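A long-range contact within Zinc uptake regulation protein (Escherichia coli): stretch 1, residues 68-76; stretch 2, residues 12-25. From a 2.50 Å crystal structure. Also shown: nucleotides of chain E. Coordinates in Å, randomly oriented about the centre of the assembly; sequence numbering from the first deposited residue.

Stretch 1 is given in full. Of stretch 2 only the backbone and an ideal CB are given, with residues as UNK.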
# COMPACT_ATOMS: atom_id res chain seq x y z
N ASP D 68 11.75 -11.26 -20.30
CA ASP D 68 11.59 -12.71 -20.36
C ASP D 68 12.48 -13.30 -21.45
O ASP D 68 13.20 -14.27 -21.22
CB ASP D 68 10.13 -13.09 -20.62
CG ASP D 68 9.25 -12.93 -19.40
OD1 ASP D 68 9.74 -13.13 -18.27
OD2 ASP D 68 8.05 -12.60 -19.57
N PHE D 69 12.41 -12.70 -22.64
CA PHE D 69 13.27 -13.13 -23.74
C PHE D 69 14.75 -13.06 -23.38
O PHE D 69 15.49 -14.05 -23.50
CB PHE D 69 13.00 -12.27 -24.98
CG PHE D 69 13.94 -12.54 -26.12
CD1 PHE D 69 13.69 -13.57 -27.02
CD2 PHE D 69 15.08 -11.78 -26.30
CE1 PHE D 69 14.55 -13.83 -28.07
CE2 PHE D 69 15.95 -12.03 -27.35
CZ PHE D 69 15.68 -13.06 -28.23
N LEU D 70 15.19 -11.89 -22.92
CA LEU D 70 16.58 -11.66 -22.57
C LEU D 70 17.04 -12.60 -21.45
O LEU D 70 18.19 -13.04 -21.43
CB LEU D 70 16.78 -10.20 -22.13
CG LEU D 70 16.48 -9.15 -23.20
CD1 LEU D 70 16.43 -7.76 -22.58
CD2 LEU D 70 17.50 -9.21 -24.33
N LEU D 71 16.13 -12.90 -20.53
CA LEU D 71 16.43 -13.83 -19.45
C LEU D 71 16.59 -15.24 -20.00
O LEU D 71 17.51 -15.96 -19.63
CB LEU D 71 15.30 -13.82 -18.42
CG LEU D 71 15.30 -12.65 -17.44
CD1 LEU D 71 13.94 -12.51 -16.77
CD2 LEU D 71 16.40 -12.85 -16.40
N GLU D 72 15.67 -15.61 -20.89
CA GLU D 72 15.71 -16.94 -21.49
C GLU D 72 16.98 -17.13 -22.31
O GLU D 72 17.58 -18.21 -22.27
CB GLU D 72 14.48 -17.14 -22.38
CG GLU D 72 14.27 -18.57 -22.84
CD GLU D 72 13.00 -18.75 -23.65
OE1 GLU D 72 12.24 -17.77 -23.80
OE2 GLU D 72 12.77 -19.87 -24.15
N GLN D 73 17.39 -16.10 -23.04
CA GLN D 73 18.62 -16.18 -23.84
C GLN D 73 19.89 -15.96 -23.01
O GLN D 73 21.00 -16.10 -23.51
CB GLN D 73 18.56 -15.20 -25.01
CG GLN D 73 17.43 -15.48 -25.99
CD GLN D 73 17.45 -16.90 -26.52
OE1 GLN D 73 18.51 -17.45 -26.82
NE2 GLN D 73 16.27 -17.52 -26.63
N GLY D 74 19.72 -15.60 -21.74
CA GLY D 74 20.83 -15.56 -20.80
C GLY D 74 21.65 -14.28 -20.82
O GLY D 74 22.75 -14.25 -20.28
N PHE D 75 21.10 -13.23 -21.42
CA PHE D 75 21.79 -11.94 -21.49
C PHE D 75 21.58 -11.14 -20.21
O PHE D 75 22.38 -10.27 -19.88
CB PHE D 75 21.28 -11.14 -22.68
CG PHE D 75 21.39 -11.87 -23.99
CD1 PHE D 75 22.46 -12.71 -24.23
CD2 PHE D 75 20.43 -11.72 -24.97
CE1 PHE D 75 22.57 -13.39 -25.43
CE2 PHE D 75 20.53 -12.39 -26.17
CZ PHE D 75 21.60 -13.23 -26.39
N VAL D 76 20.51 -11.46 -19.49
CA VAL D 76 20.13 -10.73 -18.28
C VAL D 76 19.94 -11.69 -17.12
O VAL D 76 19.59 -12.86 -17.31
CB VAL D 76 18.82 -9.93 -18.52
CG1 VAL D 76 18.34 -9.25 -17.24
CG2 VAL D 76 19.02 -8.91 -19.64
N UNK D 12 27.78 -9.31 -29.70
CA UNK D 12 27.77 -10.73 -29.37
C UNK D 12 26.34 -11.24 -29.19
O UNK D 12 26.01 -12.34 -29.63
CB UNK D 12 28.59 -10.99 -28.10
N UNK D 13 25.49 -10.44 -28.55
CA UNK D 13 24.10 -10.81 -28.33
C UNK D 13 23.37 -10.96 -29.67
O UNK D 13 22.69 -11.96 -29.91
CB UNK D 13 23.40 -9.77 -27.45
N UNK D 14 23.50 -9.95 -30.52
CA UNK D 14 22.90 -10.00 -31.85
C UNK D 14 23.33 -11.26 -32.60
O UNK D 14 22.49 -12.02 -33.10
CB UNK D 14 23.28 -8.75 -32.65
N UNK D 15 24.63 -11.48 -32.67
CA UNK D 15 25.15 -12.61 -33.43
C UNK D 15 24.74 -13.95 -32.80
O UNK D 15 24.41 -14.91 -33.51
CB UNK D 15 26.67 -12.52 -33.53
N UNK D 16 24.73 -14.02 -31.47
CA UNK D 16 24.31 -15.23 -30.78
C UNK D 16 22.83 -15.53 -31.07
O UNK D 16 22.46 -16.67 -31.30
CB UNK D 16 24.54 -15.09 -29.27
N UNK D 17 22.00 -14.50 -31.04
CA UNK D 17 20.59 -14.68 -31.39
C UNK D 17 20.46 -15.14 -32.84
O UNK D 17 19.64 -16.00 -33.15
CB UNK D 17 19.81 -13.38 -31.17
N UNK D 18 21.27 -14.56 -33.72
CA UNK D 18 21.29 -15.00 -35.11
C UNK D 18 21.66 -16.48 -35.21
O UNK D 18 21.05 -17.23 -35.98
CB UNK D 18 22.27 -14.15 -35.92
N UNK D 19 22.65 -16.91 -34.43
CA UNK D 19 23.07 -18.31 -34.42
C UNK D 19 21.98 -19.26 -33.91
O UNK D 19 21.91 -20.41 -34.35
CB UNK D 19 24.32 -18.46 -33.56
N UNK D 20 21.15 -18.79 -32.99
CA UNK D 20 20.12 -19.63 -32.38
C UNK D 20 18.79 -19.56 -33.12
O UNK D 20 17.84 -20.24 -32.74
CB UNK D 20 19.91 -19.22 -30.92
N UNK D 21 18.73 -18.74 -34.16
CA UNK D 21 17.48 -18.50 -34.88
C UNK D 21 16.37 -18.02 -33.94
O UNK D 21 15.25 -18.53 -33.98
CB UNK D 21 17.04 -19.77 -35.60
N UNK D 22 16.71 -17.07 -33.08
CA UNK D 22 15.73 -16.35 -32.28
C UNK D 22 15.80 -14.88 -32.67
O UNK D 22 16.85 -14.41 -33.11
CB UNK D 22 15.98 -16.54 -30.78
N UNK D 23 14.70 -14.16 -32.49
CA UNK D 23 14.60 -12.81 -33.01
C UNK D 23 14.96 -11.77 -31.96
O UNK D 23 14.24 -11.59 -30.97
CB UNK D 23 13.19 -12.55 -33.54
N UNK D 24 16.08 -11.09 -32.17
CA UNK D 24 16.47 -9.97 -31.33
C UNK D 24 15.89 -8.69 -31.92
O UNK D 24 16.58 -7.94 -32.62
CB UNK D 24 17.99 -9.88 -31.21
N UNK D 25 14.61 -8.45 -31.64
CA UNK D 25 13.87 -7.35 -32.24
C UNK D 25 14.40 -5.98 -31.78
O UNK D 25 15.17 -5.91 -30.82
CB UNK D 25 12.38 -7.48 -31.90
P DG E 5 9.02 -14.32 -30.87
OP1 DG E 5 10.46 -14.05 -31.06
OP2 DG E 5 8.54 -14.93 -29.61
O5' DG E 5 8.21 -12.96 -31.10
C5' DG E 5 8.44 -12.23 -32.30
C4' DG E 5 7.52 -11.03 -32.40
O4' DG E 5 6.17 -11.48 -32.63
C3' DG E 5 7.49 -10.13 -31.17
O3' DG E 5 8.00 -8.85 -31.54
C2' DG E 5 6.02 -10.12 -30.72
C1' DG E 5 5.26 -10.67 -31.92
N9 DG E 5 4.09 -11.49 -31.61
C8 DG E 5 4.08 -12.73 -31.00
N7 DG E 5 2.88 -13.23 -30.87
C5 DG E 5 2.05 -12.27 -31.44
C6 DG E 5 0.64 -12.25 -31.60
O6 DG E 5 -0.18 -13.11 -31.25
N1 DG E 5 0.21 -11.08 -32.23
C2 DG E 5 1.03 -10.07 -32.66
N2 DG E 5 0.44 -9.01 -33.25
N3 DG E 5 2.35 -10.07 -32.52
C4 DG E 5 2.78 -11.20 -31.91
P DA E 4 6.42 -20.62 -31.63
OP1 DA E 4 7.73 -21.22 -31.28
OP2 DA E 4 5.27 -20.81 -30.72
O5' DA E 4 6.65 -19.06 -31.87
C5' DA E 4 7.56 -18.64 -32.88
C4' DA E 4 7.46 -17.14 -33.12
O4' DA E 4 6.16 -16.83 -33.70
C3' DA E 4 7.59 -16.29 -31.86
O3' DA E 4 8.53 -15.25 -32.09
C2' DA E 4 6.18 -15.77 -31.61
C1' DA E 4 5.58 -15.74 -33.01
N9 DA E 4 4.13 -15.88 -33.05
C8 DA E 4 3.38 -16.91 -32.56
N7 DA E 4 2.09 -16.77 -32.74
C5 DA E 4 1.98 -15.56 -33.41
C6 DA E 4 0.88 -14.83 -33.89
N6 DA E 4 -0.39 -15.25 -33.77
N1 DA E 4 1.13 -13.66 -34.51
C2 DA E 4 2.39 -13.25 -34.63
N3 DA E 4 3.51 -13.84 -34.21
C4 DA E 4 3.23 -15.00 -33.61
P DT E 6 8.19 -7.69 -30.44
OP1 DT E 6 9.25 -6.78 -30.93
OP2 DT E 6 8.33 -8.33 -29.12
O5' DT E 6 6.80 -6.91 -30.49
C5' DT E 6 6.31 -6.50 -31.76
C4' DT E 6 5.00 -5.75 -31.64
O4' DT E 6 3.92 -6.70 -31.52
C3' DT E 6 4.90 -4.80 -30.45
O3' DT E 6 4.58 -3.51 -30.94
C2' DT E 6 3.82 -5.43 -29.57
C1' DT E 6 2.99 -6.23 -30.57
N1 DT E 6 2.27 -7.43 -30.03
C2 DT E 6 0.93 -7.55 -30.30
O2 DT E 6 0.27 -6.74 -30.94
N3 DT E 6 0.36 -8.68 -29.78
C4 DT E 6 0.96 -9.69 -29.04
O4 DT E 6 0.31 -10.66 -28.64
C5 DT E 6 2.37 -9.49 -28.80
C7 DT E 6 3.15 -10.51 -28.02
C6 DT E 6 2.95 -8.39 -29.31

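Positions 12, 14 and 15 are helical, with no atom of stretch 1 within 5.5 Å of their CB atoms, so stretch 1 sets no preference beyond tolerance of a helix; they are Gln12, Glu14 and Lys15.

At position 13 the ideal CB already lies 4.0 Å from Phe75 CZ. A small side chain suits best. Ala13 fits: its CB sits 4.0 Å from the centroid of the Phe75 ring, 11° off the normal, a CH-pi contact over one face.

The CB of position 16 points toward stretch 1, 4.5 Å from Phe75 CZ. An aliphatic residue such as Val, Ile or Leu would suit. Ile16 places CG2 4.2 Å from Phe75 CZ, at the ring edge.

Position 17 points sideways, but its CB is 5.1 Å from both Phe69 CZ and Phe75 CZ. A compact apolar group could touch both rings: Ala would fall short, while Cys or Val could enter. Cys17, with chi1 in the m well, brings SG 3.5 Å from Phe75 CE2 and 4.0 Å from Phe69 CZ, a sulfur-aromatic contact at the edge of each ring.

Positions 18 and 19 are helical and out of reach, so stretch 1 does not restrict them; they are Ala18 and Gln19.

Position 20 points toward stretch 1, its CB 4.7 Å from Gln73 OE1. With the backbone O of Gln73 also available, a long donor, Lys or Arg, is indicated. Arg20 NH1 donates to Gln73 OE1 (2.7 Å, 133°) and, more nearly linearly, to Gln73 O (3.0 Å, 163°).

Position 21 has phi/psi of 55/47 in a Schellman motif, which favours Gly or Asn. It is Asn21.

At position 22 the extended backbone aims CB toward stretch 1, 4.1 Å from Phe69 CE1 and 4.3 Å from Gln73 NE2. A beta-branched aliphatic suits the Phe69 ring; beside Gln73 NE2 a short acceptor would also be conceivable. Val22 sets CG2 4.0 Å from Phe69 CZ and packs CG1 3.8 Å from Gln73 NE2.

Position 23 points away, leaving its side chain free for the DNA; a basic residue is plausible. Arg23 lays its guanidinium face against DA4 and DG5, while its backbone O lies 3.4 Å from Phe69 CZ.

Position 24 points sideways, its CB 4.9 Å from Phe69 CE2, so Leu, Ile or Met could reach the ring. Leu24 does, with CD1 3.9 Å from Phe69 CE2.

Position 25, phi/psi -66/166, precedes a helix near the DT6 phosphate, which suggests Ser or Thr. Thr25 caps that helix, and its OG1 donates to DT6 OP1 at 3.1 Å.

Stretch 2 12-25: QAEKICAQRNVRLT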
# COMPACT_ATOMS: atom_id res chain seq x y z
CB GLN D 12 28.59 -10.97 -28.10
CG GLN D 12 28.73 -12.44 -27.70
CD GLN D 12 29.48 -13.28 -28.72
OE1 GLN D 12 29.15 -14.44 -28.94
NE2 GLN D 12 30.50 -12.69 -29.34
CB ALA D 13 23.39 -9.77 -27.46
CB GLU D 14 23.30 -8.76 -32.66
CG GLU D 14 22.67 -7.47 -32.16
CD GLU D 14 23.41 -6.23 -32.64
OE1 GLU D 14 23.56 -6.06 -33.86
OE2 GLU D 14 23.84 -5.43 -31.78
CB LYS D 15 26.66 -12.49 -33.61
CG LYS D 15 27.50 -13.46 -32.80
CD LYS D 15 28.97 -13.11 -32.96
CE LYS D 15 29.88 -14.09 -32.26
NZ LYS D 15 31.28 -13.61 -32.26
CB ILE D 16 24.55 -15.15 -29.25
CG1 ILE D 16 26.04 -15.35 -28.95
CG2 ILE D 16 23.74 -16.22 -28.50
CD1 ILE D 16 26.42 -15.14 -27.49
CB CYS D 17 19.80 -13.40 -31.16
SG CYS D 17 19.52 -13.04 -29.41
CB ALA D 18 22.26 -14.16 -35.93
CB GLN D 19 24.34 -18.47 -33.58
CG GLN D 19 25.59 -17.90 -34.24
CD GLN D 19 26.82 -17.98 -33.36
OE1 GLN D 19 26.74 -17.83 -32.14
NE2 GLN D 19 27.97 -18.22 -33.97
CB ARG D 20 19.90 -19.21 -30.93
CG ARG D 20 21.09 -19.42 -30.02
CD ARG D 20 20.82 -18.77 -28.68
NE ARG D 20 21.87 -19.04 -27.70
CZ ARG D 20 22.02 -18.37 -26.56
NH1 ARG D 20 21.18 -17.39 -26.24
NH2 ARG D 20 23.01 -18.68 -25.74
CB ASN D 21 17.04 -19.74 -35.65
CG ASN D 21 17.96 -20.08 -36.80
OD1 ASN D 21 18.44 -19.20 -37.51
ND2 ASN D 21 18.23 -21.37 -36.99
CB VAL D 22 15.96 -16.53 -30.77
CG1 VAL D 22 15.82 -18.01 -30.39
CG2 VAL D 22 17.33 -15.99 -30.36
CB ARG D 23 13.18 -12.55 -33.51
CG ARG D 23 12.63 -13.67 -34.37
CD ARG D 23 11.44 -13.19 -35.17
NE ARG D 23 10.47 -14.25 -35.42
CZ ARG D 23 9.23 -14.04 -35.85
NH1 ARG D 23 8.80 -12.81 -36.07
NH2 ARG D 23 8.41 -15.07 -36.04
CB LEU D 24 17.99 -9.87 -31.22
CG LEU D 24 18.50 -8.82 -30.23
CD1 LEU D 24 18.12 -9.18 -28.80
CD2 LEU D 24 20.00 -8.65 -30.38
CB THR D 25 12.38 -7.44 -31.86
OG1 THR D 25 12.24 -7.37 -30.44
CG2 THR D 25 11.78 -8.75 -32.37
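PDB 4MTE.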